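Local coordinates for aluminum resistance protein (Clostridium novyi, PDB 3I16), which probably acts as a pyridoxal-5'-phosphate-dependent carbon-sulfur lyase of the methionine gamma-lyase family, with a presumed part in aluminum resistance, at residues D38-N50 with Y221-V233. Residues are numbered along the deposited sequence; the frame is centred on the assembly and turned at random.
With EDO (1,2-ethanediol), chain L.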
loop_
_atom_site.group_PDB
_atom_site.type_symbol
_atom_site.label_atom_id
_atom_site.label_comp_id
_atom_site.label_asym_id
_atom_site.label_seq_id
_atom_site.Cartn_x
_atom_site.Cartn_y
_atom_site.Cartn_z
ATOM N N ASP B 38 -33.500 -8.587 -8.776
ATOM C CA ASP B 38 -33.358 -7.138 -8.594
ATOM C C ASP B 38 -34.113 -6.619 -7.359
ATOM O O ASP B 38 -33.657 -5.662 -6.702
ATOM C CB ASP B 38 -33.808 -6.402 -9.854
ATOM C CG ASP B 38 -32.944 -6.726 -11.060
ATOM O OD1 ASP B 38 -31.828 -7.270 -10.913
ATOM O OD2 ASP B 38 -33.366 -6.411 -12.176
ATOM N N ASP B 39 -35.254 -7.247 -7.045
ATOM C CA ASP B 39 -36.066 -6.874 -5.867
ATOM C C ASP B 39 -35.277 -7.172 -4.616
ATOM O O ASP B 39 -35.241 -6.350 -3.698
ATOM C CB ASP B 39 -37.415 -7.626 -5.840
ATOM C CG ASP B 39 -38.285 -7.330 -7.060
ATOM O OD1 ASP B 39 -38.110 -6.258 -7.664
ATOM O OD2 ASP B 39 -39.148 -8.163 -7.419
ATOM N N ILE B 40 -34.621 -8.333 -4.596
ATOM C CA ILE B 40 -33.756 -8.735 -3.476
ATOM C C ILE B 40 -32.533 -7.797 -3.372
ATOM O O ILE B 40 -32.189 -7.346 -2.292
ATOM C CB ILE B 40 -33.321 -10.211 -3.618
ATOM C CG1 ILE B 40 -34.519 -11.151 -3.458
ATOM C CG2 ILE B 40 -32.266 -10.596 -2.597
ATOM C CD1 ILE B 40 -34.237 -12.567 -3.968
ATOM N N ARG B 41 -31.907 -7.488 -4.505
ATOM C CA ARG B 41 -30.687 -6.660 -4.549
ATOM C C ARG B 41 -30.937 -5.269 -3.999
ATOM O O ARG B 41 -30.119 -4.715 -3.246
ATOM C CB ARG B 41 -30.174 -6.598 -5.989
ATOM C CG ARG B 41 -28.914 -5.760 -6.202
ATOM C CD ARG B 41 -28.628 -5.635 -7.664
ATOM N NE ARG B 41 -29.705 -4.945 -8.378
ATOM C CZ ARG B 41 -29.817 -4.868 -9.699
ATOM N NH1 ARG B 41 -28.926 -5.442 -10.509
ATOM N NH2 ARG B 41 -30.848 -4.224 -10.226
ATOM N N GLU B 42 -32.085 -4.719 -4.356
ATOM C CA GLU B 42 -32.508 -3.421 -3.884
ATOM C C GLU B 42 -32.573 -3.394 -2.347
ATOM O O GLU B 42 -32.039 -2.484 -1.705
ATOM C CB GLU B 42 -33.890 -3.139 -4.462
ATOM C CG GLU B 42 -34.462 -1.822 -4.105
ATOM C CD GLU B 42 -35.782 -1.617 -4.797
ATOM O OE1 GLU B 42 -36.753 -2.328 -4.441
ATOM O OE2 GLU B 42 -35.833 -0.748 -5.694
ATOM N N PHE B 43 -33.265 -4.374 -1.764
ATOM C CA PHE B 43 -33.352 -4.459 -0.297
ATOM C C PHE B 43 -31.959 -4.573 0.329
ATOM O O PHE B 43 -31.639 -3.884 1.323
ATOM C CB PHE B 43 -34.153 -5.669 0.149
ATOM C CG PHE B 43 -34.246 -5.787 1.641
ATOM C CD1 PHE B 43 -35.257 -5.146 2.338
ATOM C CD2 PHE B 43 -33.306 -6.491 2.341
ATOM C CE1 PHE B 43 -35.340 -5.237 3.682
ATOM C CE2 PHE B 43 -33.374 -6.570 3.715
ATOM C CZ PHE B 43 -34.401 -5.951 4.379
ATOM N N ASN B 44 -31.147 -5.463 -0.247
ATOM C CA ASN B 44 -29.812 -5.707 0.279
ATOM C C ASN B 44 -28.910 -4.490 0.146
ATOM O O ASN B 44 -28.074 -4.269 0.985
ATOM C CB ASN B 44 -29.164 -6.962 -0.347
ATOM C CG ASN B 44 -29.769 -8.287 0.184
ATOM O OD1 ASN B 44 -30.335 -8.331 1.278
ATOM N ND2 ASN B 44 -29.637 -9.363 -0.594
ATOM N N GLN B 45 -29.096 -3.682 -0.884
ATOM C CA GLN B 45 -28.286 -2.505 -1.038
ATOM C C GLN B 45 -28.646 -1.544 0.099
ATOM O O GLN B 45 -27.776 -0.910 0.693
ATOM C CB GLN B 45 -28.537 -1.827 -2.400
ATOM C CG GLN B 45 -27.660 -0.582 -2.628
ATOM C CD GLN B 45 -26.217 -0.930 -2.882
ATOM O OE1 GLN B 45 -25.859 -1.293 -3.995
ATOM N NE2 GLN B 45 -25.369 -0.781 -1.870
ATOM N N LEU B 46 -29.939 -1.418 0.379
ATOM C CA LEU B 46 -30.413 -0.528 1.437
ATOM C C LEU B 46 -29.950 -1.014 2.821
ATOM O O LEU B 46 -29.540 -0.213 3.657
ATOM C CB LEU B 46 -31.932 -0.412 1.367
ATOM C CG LEU B 46 -32.644 0.426 2.405
ATOM C CD1 LEU B 46 -32.112 1.876 2.450
ATOM C CD2 LEU B 46 -34.115 0.373 2.096
ATOM N N LYS B 47 -29.982 -2.327 3.024
ATOM C CA LYS B 47 -29.503 -2.952 4.266
ATOM C C LYS B 47 -28.040 -2.575 4.539
ATOM O O LYS B 47 -27.676 -2.164 5.660
ATOM C CB LYS B 47 -29.655 -4.480 4.172
ATOM C CG LYS B 47 -29.107 -5.261 5.364
ATOM C CD LYS B 47 -29.567 -6.722 5.388
ATOM C CE LYS B 47 -28.977 -7.593 4.307
ATOM N NZ LYS B 47 -29.524 -8.963 4.408
ATOM N N VAL B 48 -27.205 -2.690 3.517
ATOM C CA VAL B 48 -25.783 -2.349 3.665
ATOM C C VAL B 48 -25.567 -0.842 3.857
ATOM O O VAL B 48 -24.772 -0.436 4.714
ATOM C CB VAL B 48 -24.927 -2.901 2.495
ATOM C CG1 VAL B 48 -23.490 -2.424 2.610
ATOM C CG2 VAL B 48 -24.992 -4.452 2.447
ATOM N N LEU B 49 -26.291 -0.014 3.102
ATOM C CA LEU B 49 -26.167 1.445 3.228
ATOM C C LEU B 49 -26.516 1.845 4.646
ATOM O O LEU B 49 -25.816 2.637 5.274
ATOM C CB LEU B 49 -27.109 2.162 2.285
ATOM C CG LEU B 49 -27.143 3.707 2.353
ATOM C CD1 LEU B 49 -25.787 4.371 1.983
ATOM C CD2 LEU B 49 -28.287 4.230 1.463
ATOM N N ASN B 50 -27.620 1.290 5.146
ATOM C CA ASN B 50 -28.075 1.604 6.487
ATOM C C ASN B 50 -27.031 1.276 7.547
ATOM O O ASN B 50 -26.808 2.076 8.457
ATOM C CB ASN B 50 -29.375 0.869 6.795
ATOM C CG ASN B 50 -29.965 1.295 8.106
ATOM O OD1 ASN B 50 -29.977 0.542 9.080
ATOM N ND2 ASN B 50 -30.414 2.529 8.161
ATOM N N TYR B 221 -20.368 -18.134 -0.376
ATOM C CA TYR B 221 -21.152 -18.066 -1.627
ATOM C C TYR B 221 -22.625 -17.719 -1.501
ATOM O O TYR B 221 -23.276 -17.461 -2.509
ATOM C CB TYR B 221 -21.035 -19.334 -2.459
ATOM C CG TYR B 221 -19.664 -19.603 -3.036
ATOM C CD1 TYR B 221 -19.100 -18.725 -3.965
ATOM C CD2 TYR B 221 -18.989 -20.757 -2.744
ATOM C CE1 TYR B 221 -17.886 -18.983 -4.521
ATOM C CE2 TYR B 221 -17.779 -21.027 -3.312
ATOM C CZ TYR B 221 -17.239 -20.151 -4.193
ATOM O OH TYR B 221 -16.025 -20.442 -4.725
ATOM N N GLY B 222 -23.142 -17.654 -0.279
ATOM C CA GLY B 222 -24.553 -17.361 -0.052
ATOM C C GLY B 222 -24.875 -15.939 0.314
ATOM O O GLY B 222 -26.050 -15.583 0.378
ATOM N N GLU B 223 -23.841 -15.108 0.523
ATOM C CA GLU B 223 -24.072 -13.739 0.961
ATOM C C GLU B 223 -24.860 -12.959 -0.083
ATOM O O GLU B 223 -24.569 -13.026 -1.280
ATOM C CB GLU B 223 -22.763 -13.001 1.271
ATOM C CG GLU B 223 -21.860 -13.678 2.283
ATOM C CD GLU B 223 -20.869 -14.668 1.703
ATOM O OE1 GLU B 223 -20.929 -14.981 0.491
ATOM O OE2 GLU B 223 -20.052 -15.181 2.494
ATOM N N PHE B 224 -25.903 -12.281 0.384
ATOM C CA PHE B 224 -26.790 -11.465 -0.454
ATOM C C PHE B 224 -27.639 -12.212 -1.524
ATOM O O PHE B 224 -28.204 -11.589 -2.423
ATOM C CB PHE B 224 -26.016 -10.290 -1.036
ATOM C CG PHE B 224 -25.272 -9.496 0.019
ATOM C CD1 PHE B 224 -25.962 -8.860 1.027
ATOM C CD2 PHE B 224 -23.899 -9.426 0.012
ATOM C CE1 PHE B 224 -25.287 -8.149 2.008
ATOM C CE2 PHE B 224 -23.216 -8.724 0.997
ATOM C CZ PHE B 224 -23.913 -8.082 1.991
HETATM N N MSE B 225 -27.792 -13.522 -1.374
HETATM C CA MSE B 225 -28.664 -14.290 -2.263
HETATM C C MSE B 225 -30.129 -14.086 -1.889
HETATM O O MSE B 225 -31.030 -14.275 -2.725
HETATM C CB MSE B 225 -28.340 -15.777 -2.201
HETATM C CG MSE B 225 -26.983 -16.174 -2.713
HETATM SE SE MSE B 225 -26.719 -15.897 -4.620
HETATM C CE MSE B 225 -26.131 -14.065 -4.566
ATOM N N ASP B 226 -30.365 -13.724 -0.631
ATOM C CA ASP B 226 -31.705 -13.527 -0.130
ATOM C C ASP B 226 -31.633 -12.259 0.696
ATOM O O ASP B 226 -30.550 -11.710 0.895
ATOM C CB ASP B 226 -32.127 -14.748 0.718
ATOM C CG ASP B 226 -33.602 -14.749 1.073
ATOM O OD1 ASP B 226 -34.439 -14.754 0.163
ATOM O OD2 ASP B 226 -33.921 -14.718 2.267
ATOM N N THR B 227 -32.785 -11.773 1.146
ATOM C CA THR B 227 -32.844 -10.591 1.979
ATOM C C THR B 227 -32.461 -10.951 3.419
ATOM O O THR B 227 -32.156 -10.055 4.214
ATOM C CB THR B 227 -34.233 -9.936 1.969
ATOM O OG1 THR B 227 -35.197 -10.894 2.395
ATOM C CG2 THR B 227 -34.595 -9.466 0.574
ATOM N N LYS B 228 -32.503 -12.242 3.746
ATOM C CA LYS B 228 -32.060 -12.742 5.046
ATOM C C LYS B 228 -30.751 -13.525 4.929
ATOM O O LYS B 228 -30.410 -14.055 3.869
ATOM C CB LYS B 228 -33.113 -13.679 5.656
ATOM C CG LYS B 228 -34.406 -13.006 6.059
ATOM C CD LYS B 228 -35.267 -13.937 6.905
ATOM C CE LYS B 228 -36.457 -13.202 7.482
ATOM N NZ LYS B 228 -37.271 -12.610 6.406
ATOM N N GLU B 229 -30.036 -13.603 6.040
ATOM C CA GLU B 229 -28.817 -14.408 6.149
ATOM C C GLU B 229 -29.091 -15.453 7.253
ATOM O O GLU B 229 -30.116 -15.381 7.948
ATOM C CB GLU B 229 -27.624 -13.522 6.461
ATOM C CG GLU B 229 -27.245 -12.562 5.308
ATOM C CD GLU B 229 -26.721 -13.265 4.058
ATOM O OE1 GLU B 229 -26.115 -14.344 4.184
ATOM O OE2 GLU B 229 -26.885 -12.710 2.939
ATOM N N PRO B 230 -28.190 -16.433 7.417
ATOM C CA PRO B 230 -28.481 -17.465 8.418
ATOM C C PRO B 230 -28.603 -16.919 9.833
ATOM O O PRO B 230 -29.299 -17.515 10.652
ATOM C CB PRO B 230 -27.296 -18.416 8.304
ATOM C CG PRO B 230 -26.826 -18.252 6.906
ATOM C CD PRO B 230 -27.019 -16.783 6.598
ATOM N N THR B 231 -27.958 -15.792 10.109
ATOM C CA THR B 231 -28.021 -15.162 11.420
ATOM C C THR B 231 -29.413 -14.553 11.695
ATOM O O THR B 231 -29.733 -14.251 12.836
ATOM C CB THR B 231 -26.918 -14.084 11.546
ATOM O OG1 THR B 231 -26.933 -13.271 10.366
ATOM C CG2 THR B 231 -25.529 -14.740 11.668
ATOM N N ASP B 232 -30.222 -14.362 10.656
ATOM C CA ASP B 232 -31.579 -13.859 10.795
ATOM C C ASP B 232 -32.535 -15.017 11.091
ATOM O O ASP B 232 -33.693 -14.770 11.409
ATOM C CB ASP B 232 -32.032 -13.117 9.520
ATOM C CG ASP B 232 -31.220 -11.879 9.245
ATOM O OD1 ASP B 232 -31.129 -11.044 10.161
ATOM O OD2 ASP B 232 -30.656 -11.741 8.128
ATOM N N VAL B 233 -32.080 -16.270 10.967
ATOM C CA VAL B 233 -32.947 -17.418 11.275
ATOM C C VAL B 233 -32.381 -18.319 12.385
ATOM O O VAL B 233 -32.646 -19.533 12.415
ATOM C CB VAL B 233 -33.378 -18.218 9.992
ATOM C CG1 VAL B 233 -34.264 -17.323 9.106
ATOM C CG2 VAL B 233 -32.192 -18.756 9.204
HETATM C C1 EDO L . -26.833 -7.078 -15.627
HETATM O O1 EDO L . -25.518 -6.515 -15.542
HETATM C C2 EDO L . -27.830 -6.284 -14.794
HETATM O O2 EDO L . -27.685 -6.511 -13.379
HETATM O O HOH W 1 -28.240 -8.866 -3.298
HETATM O O HOH W 2 -28.609 -10.500 2.609
HETATM O O HOH W 3 -29.002 -9.885 6.972
#
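The CA atoms of Ile40 and Thr227, 5.8 Å apart, are the nearest pair where the loop 221-233 leaves a type II turn (Gly222 to Met225) and passes beside residues 38-50 of helix 17-54. Asn44 reaches the loop backbone: its ND2 donates to Asp226 O at 2.9 Å, with the acceptor nearly in the amide plane but the donor well above the carbonyl plane. Water 1 links the same ND2 to Phe224 O. One turn on, Lys47 extends with CG anti to the backbone N (chi1 176°) and bends at chi3 (70°), which brings NZ within 2.9 Å of Thr227 O. Water 3 accepts from NZ and probably passes a bond on to Asp232 OD2; the nearby Glu229 and Asp232 carboxylates probably favour the charged ammonium. In this fold of the PLP-dependent aminotransferase clan, the loop joins strands 214-218 and 237-241 of the central sheet, and its Tyr221 touches the cofactor. Thr227 CB lies 3.6 Å from Phe43 CD2 in an oblique approach, with CG2 also beside CD2 and Phe43 CB. Val48 CG2 meets Phe224 CE1 at 3.7 Å, while Ala297 of helix 287-318 and Val85 of helix 73-86 also touch Phe224. CG2 of Ile40 lies 3.7 Å from Asp226 C.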